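Local coordinates for uncharacterized protein (Trypanosoma congolense, PDB 4E40) that serves as the haptoglobin-hemoglobin receptor of the trypanosome surface, consistent with a role in nutrient uptake, at residues A[4-18]-A[180-192]. Numbering follows the deposited sequence.
Sequences EIKVELEDSDDVAAA and DKLPGVKEDNAVK. Unlike the reference sequence in segment 4-18: E10 (reference Lys), S12 (reference Ala), D14 (reference Glu).
An Asx turn at D188 marks one side of this contact, its other oxygen, OD2, reaching across to the largely extended segment at I5, K6 and V7, while L182 fills the other side against helix 12-26. D188 OD2 accepts from K6 N at 2.9 Å with an N-H...O angle of 162°; the donor comes from the syn side, 33° out of the carboxylate plane. V7 N adds a weak, longer bond to the same oxygen. The other oxygen, OD1, takes A190 N at 2.8 Å from the anti side, which closes the turn and fixes the rotation of the carboxylate. CG lies anti to the backbone N of D188 (chi1 -177°), extending the group toward the opposite backbone. A water donating to E4 O and D188 OD1 bridges the segments, and A190 CB packs 3.5 Å from E4 O.

Apolar groups continue the contact. I5 meets V191 at about a right angle, CG1 lying 4.0 Å from V191 CG2, and I5 also rests on K139 and V140 of helix 82-147. V7 crosses V185 similarly, CG2 to CG2 at 3.6 Å. L182, the N-cap residue of helix 183-187, divides its two methyls: CD1 lies 3.5 Å from A18 CA, whereas CD2 faces D14 and the CD2 of L9. A17 CB sits against L182 CG at 3.8 Å, and L21 also touches L182. On the 12-26 side, D11 OD2 accepts from D14 N, an N-capping bond at the first turn of that helix.

The contact joins the largely extended N-terminal loop 4-11 and the first turns of helix 12-26 to the linker around short helix 183-187; its centre lies about 35 Å from that of the chain, toward one end of the receptor's elongated, all-helical bundle.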
# COMPACT_ATOMS: atom_id res chain seq x y z
N GLU A 4 20.26 -30.31 -2.16
CA GLU A 4 20.15 -30.29 -0.70
C GLU A 4 21.23 -29.43 -0.04
O GLU A 4 22.32 -29.23 -0.59
CB GLU A 4 20.20 -31.73 -0.12
CG GLU A 4 19.07 -32.64 -0.59
CD GLU A 4 17.68 -32.03 -0.41
OE1 GLU A 4 16.95 -31.95 -1.41
OE2 GLU A 4 17.30 -31.63 0.72
N ILE A 5 20.94 -28.92 1.17
CA ILE A 5 21.93 -28.27 2.00
C ILE A 5 23.03 -29.34 2.29
O ILE A 5 22.70 -30.51 2.64
CB ILE A 5 21.27 -27.79 3.31
CG1 ILE A 5 20.29 -26.63 2.97
CG2 ILE A 5 22.32 -27.25 4.28
CD1 ILE A 5 19.18 -26.41 4.02
N LYS A 6 24.30 -28.93 2.19
CA LYS A 6 25.42 -29.90 2.32
C LYS A 6 26.08 -29.84 3.67
O LYS A 6 26.56 -30.84 4.16
CB LYS A 6 26.42 -29.73 1.17
CG LYS A 6 25.81 -30.30 -0.13
CD LYS A 6 26.79 -30.43 -1.29
CE LYS A 6 26.10 -30.98 -2.54
NZ LYS A 6 25.20 -29.99 -3.18
N VAL A 7 26.02 -28.68 4.33
CA VAL A 7 26.55 -28.52 5.67
C VAL A 7 25.80 -29.45 6.66
O VAL A 7 24.60 -29.65 6.52
CB VAL A 7 26.54 -27.01 6.04
CG1 VAL A 7 26.74 -26.19 4.77
CG2 VAL A 7 25.22 -26.56 6.67
N GLU A 8 26.51 -30.11 7.56
CA GLU A 8 25.83 -31.01 8.50
C GLU A 8 25.67 -30.30 9.86
O GLU A 8 26.50 -29.47 10.21
CB GLU A 8 26.63 -32.28 8.70
CG GLU A 8 26.41 -33.29 7.61
CD GLU A 8 26.82 -34.66 8.07
OE1 GLU A 8 28.00 -34.84 8.49
OE2 GLU A 8 25.94 -35.56 8.04
N LEU A 9 24.57 -30.54 10.57
CA LEU A 9 24.39 -29.86 11.88
C LEU A 9 25.35 -30.58 12.83
O LEU A 9 25.39 -31.82 12.89
CB LEU A 9 22.92 -29.94 12.32
CG LEU A 9 21.91 -29.23 11.36
CD1 LEU A 9 20.46 -29.57 11.63
CD2 LEU A 9 22.10 -27.72 11.46
N GLU A 10 26.15 -29.79 13.55
CA GLU A 10 27.35 -30.32 14.21
C GLU A 10 27.12 -30.61 15.69
O GLU A 10 27.89 -31.34 16.32
CB GLU A 10 28.45 -29.25 14.05
CG GLU A 10 29.83 -29.65 14.44
CD GLU A 10 30.85 -28.48 14.39
OE1 GLU A 10 30.48 -27.33 14.11
OE2 GLU A 10 32.04 -28.74 14.63
N ASP A 11 26.10 -29.97 16.27
CA ASP A 11 25.91 -30.08 17.71
C ASP A 11 24.46 -29.76 18.08
O ASP A 11 23.68 -29.37 17.21
CB ASP A 11 26.89 -29.21 18.49
CG ASP A 11 26.90 -27.77 18.01
OD1 ASP A 11 28.06 -27.23 17.82
OD2 ASP A 11 25.83 -27.17 17.99
N SER A 12 24.12 -29.94 19.35
CA SER A 12 22.72 -29.71 19.81
C SER A 12 22.26 -28.30 19.53
O SER A 12 21.10 -28.09 19.13
CB SER A 12 22.62 -29.91 21.33
OG SER A 12 23.07 -31.24 21.66
N ASP A 13 23.11 -27.31 19.80
CA ASP A 13 22.72 -25.91 19.54
C ASP A 13 22.47 -25.64 18.05
O ASP A 13 21.52 -24.88 17.73
CB ASP A 13 23.79 -24.96 20.09
CG ASP A 13 23.75 -24.83 21.57
OD1 ASP A 13 22.68 -25.05 22.23
OD2 ASP A 13 24.79 -24.38 22.16
N ASP A 14 23.22 -26.25 17.13
CA ASP A 14 22.94 -26.06 15.71
C ASP A 14 21.59 -26.66 15.37
O ASP A 14 20.83 -26.08 14.59
CB ASP A 14 23.96 -26.69 14.77
CG ASP A 14 25.29 -25.94 14.71
OD1 ASP A 14 25.42 -24.82 15.19
OD2 ASP A 14 26.20 -26.57 14.14
N VAL A 15 21.29 -27.83 15.95
CA VAL A 15 19.99 -28.45 15.67
C VAL A 15 18.85 -27.55 16.18
O VAL A 15 17.87 -27.32 15.43
CB VAL A 15 19.88 -29.89 16.27
CG1 VAL A 15 18.46 -30.38 15.95
CG2 VAL A 15 20.88 -30.80 15.60
N ALA A 16 18.96 -26.99 17.38
CA ALA A 16 17.90 -26.12 17.92
C ALA A 16 17.77 -24.90 17.05
O ALA A 16 16.68 -24.43 16.76
CB ALA A 16 18.23 -25.73 19.36
N ALA A 17 18.92 -24.36 16.63
CA ALA A 17 18.84 -23.21 15.74
C ALA A 17 18.20 -23.53 14.37
O ALA A 17 17.44 -22.69 13.84
CB ALA A 17 20.26 -22.57 15.55
N ALA A 18 18.47 -24.72 13.84
CA ALA A 18 17.84 -25.12 12.55
C ALA A 18 16.36 -25.37 12.75
O ALA A 18 15.57 -25.01 11.87
CB ALA A 18 18.54 -26.35 11.97
N ASP A 180 21.34 -15.86 11.13
CA ASP A 180 22.70 -15.49 11.62
C ASP A 180 23.18 -16.44 12.68
O ASP A 180 24.40 -16.55 12.87
CB ASP A 180 22.68 -14.08 12.18
CG ASP A 180 22.57 -13.03 11.12
OD1 ASP A 180 22.57 -13.35 9.89
OD2 ASP A 180 22.38 -11.85 11.51
N LYS A 181 22.28 -17.20 13.35
CA LYS A 181 22.73 -18.22 14.30
C LYS A 181 23.34 -19.47 13.65
O LYS A 181 23.98 -20.31 14.31
CB LYS A 181 21.55 -18.64 15.20
CG LYS A 181 21.04 -17.58 16.13
CD LYS A 181 20.43 -18.25 17.36
CE LYS A 181 21.36 -18.08 18.57
NZ LYS A 181 20.69 -18.54 19.83
N LEU A 182 23.07 -19.65 12.35
CA LEU A 182 23.57 -20.79 11.58
C LEU A 182 24.28 -20.30 10.33
O LEU A 182 23.81 -20.51 9.21
CB LEU A 182 22.41 -21.66 11.12
CG LEU A 182 21.77 -22.62 12.05
CD1 LEU A 182 20.53 -23.18 11.37
CD2 LEU A 182 22.77 -23.71 12.42
N PRO A 183 25.45 -19.72 10.52
CA PRO A 183 26.14 -19.10 9.40
C PRO A 183 26.48 -20.10 8.29
O PRO A 183 26.45 -19.72 7.10
CB PRO A 183 27.41 -18.48 10.05
CG PRO A 183 27.58 -19.24 11.36
CD PRO A 183 26.17 -19.55 11.80
N GLY A 184 26.72 -21.38 8.62
CA GLY A 184 27.03 -22.36 7.59
C GLY A 184 25.83 -22.62 6.69
O GLY A 184 25.96 -22.68 5.46
N VAL A 185 24.64 -22.71 7.28
CA VAL A 185 23.42 -22.90 6.49
C VAL A 185 23.06 -21.64 5.70
O VAL A 185 22.67 -21.70 4.54
CB VAL A 185 22.21 -23.34 7.40
CG1 VAL A 185 20.86 -23.26 6.66
CG2 VAL A 185 22.44 -24.75 8.01
N LYS A 186 23.23 -20.48 6.36
CA LYS A 186 22.91 -19.19 5.72
C LYS A 186 23.68 -19.04 4.40
O LYS A 186 23.14 -18.50 3.41
CB LYS A 186 23.33 -18.08 6.67
CG LYS A 186 23.12 -16.68 6.09
CD LYS A 186 23.41 -15.62 7.13
CE LYS A 186 23.39 -14.27 6.47
NZ LYS A 186 23.98 -13.24 7.39
N GLU A 187 24.95 -19.52 4.39
CA GLU A 187 25.83 -19.37 3.23
C GLU A 187 25.86 -20.57 2.30
O GLU A 187 26.52 -20.53 1.26
CB GLU A 187 27.27 -19.09 3.72
CG GLU A 187 27.44 -17.87 4.59
CD GLU A 187 26.96 -16.62 3.90
OE1 GLU A 187 26.38 -15.73 4.56
OE2 GLU A 187 27.18 -16.52 2.67
N ASP A 188 25.12 -21.64 2.62
CA ASP A 188 25.14 -22.85 1.78
C ASP A 188 24.51 -22.55 0.39
O ASP A 188 23.45 -21.94 0.32
CB ASP A 188 24.39 -23.97 2.48
CG ASP A 188 24.42 -25.29 1.72
OD1 ASP A 188 23.75 -25.42 0.65
OD2 ASP A 188 25.14 -26.17 2.23
N ASN A 189 25.14 -22.99 -0.69
CA ASN A 189 24.65 -22.67 -2.02
C ASN A 189 23.28 -23.15 -2.39
O ASN A 189 22.66 -22.55 -3.25
CB ASN A 189 25.61 -23.30 -3.04
CG ASN A 189 26.83 -22.48 -3.22
OD1 ASN A 189 27.03 -21.47 -2.54
ND2 ASN A 189 27.66 -22.88 -4.18
N ALA A 190 22.76 -24.16 -1.70
CA ALA A 190 21.42 -24.62 -2.00
C ALA A 190 20.36 -23.65 -1.58
O ALA A 190 19.23 -23.74 -2.04
CB ALA A 190 21.17 -25.97 -1.32
N VAL A 191 20.72 -22.73 -0.69
CA VAL A 191 19.70 -21.85 -0.08
C VAL A 191 20.12 -20.40 0.06
O VAL A 191 19.27 -19.56 0.36
CB VAL A 191 19.26 -22.38 1.32
CG1 VAL A 191 18.31 -23.59 1.18
CG2 VAL A 191 20.49 -22.73 2.18
N LYS A 192 21.41 -20.09 -0.13
CA LYS A 192 21.88 -18.74 0.22
C LYS A 192 21.10 -17.62 -0.47
O LYS A 192 20.67 -16.63 0.16
CB LYS A 192 23.39 -18.59 -0.07
CG LYS A 192 23.94 -17.18 0.15
CD LYS A 192 25.43 -17.21 -0.15
CE LYS A 192 25.96 -15.83 -0.47
NZ LYS A 192 26.53 -15.14 0.70
O HOH W 1 24.31 -27.43 -1.04
O HOH W 2 23.74 -22.53 15.97
O HOH W 3 26.14 -22.85 13.67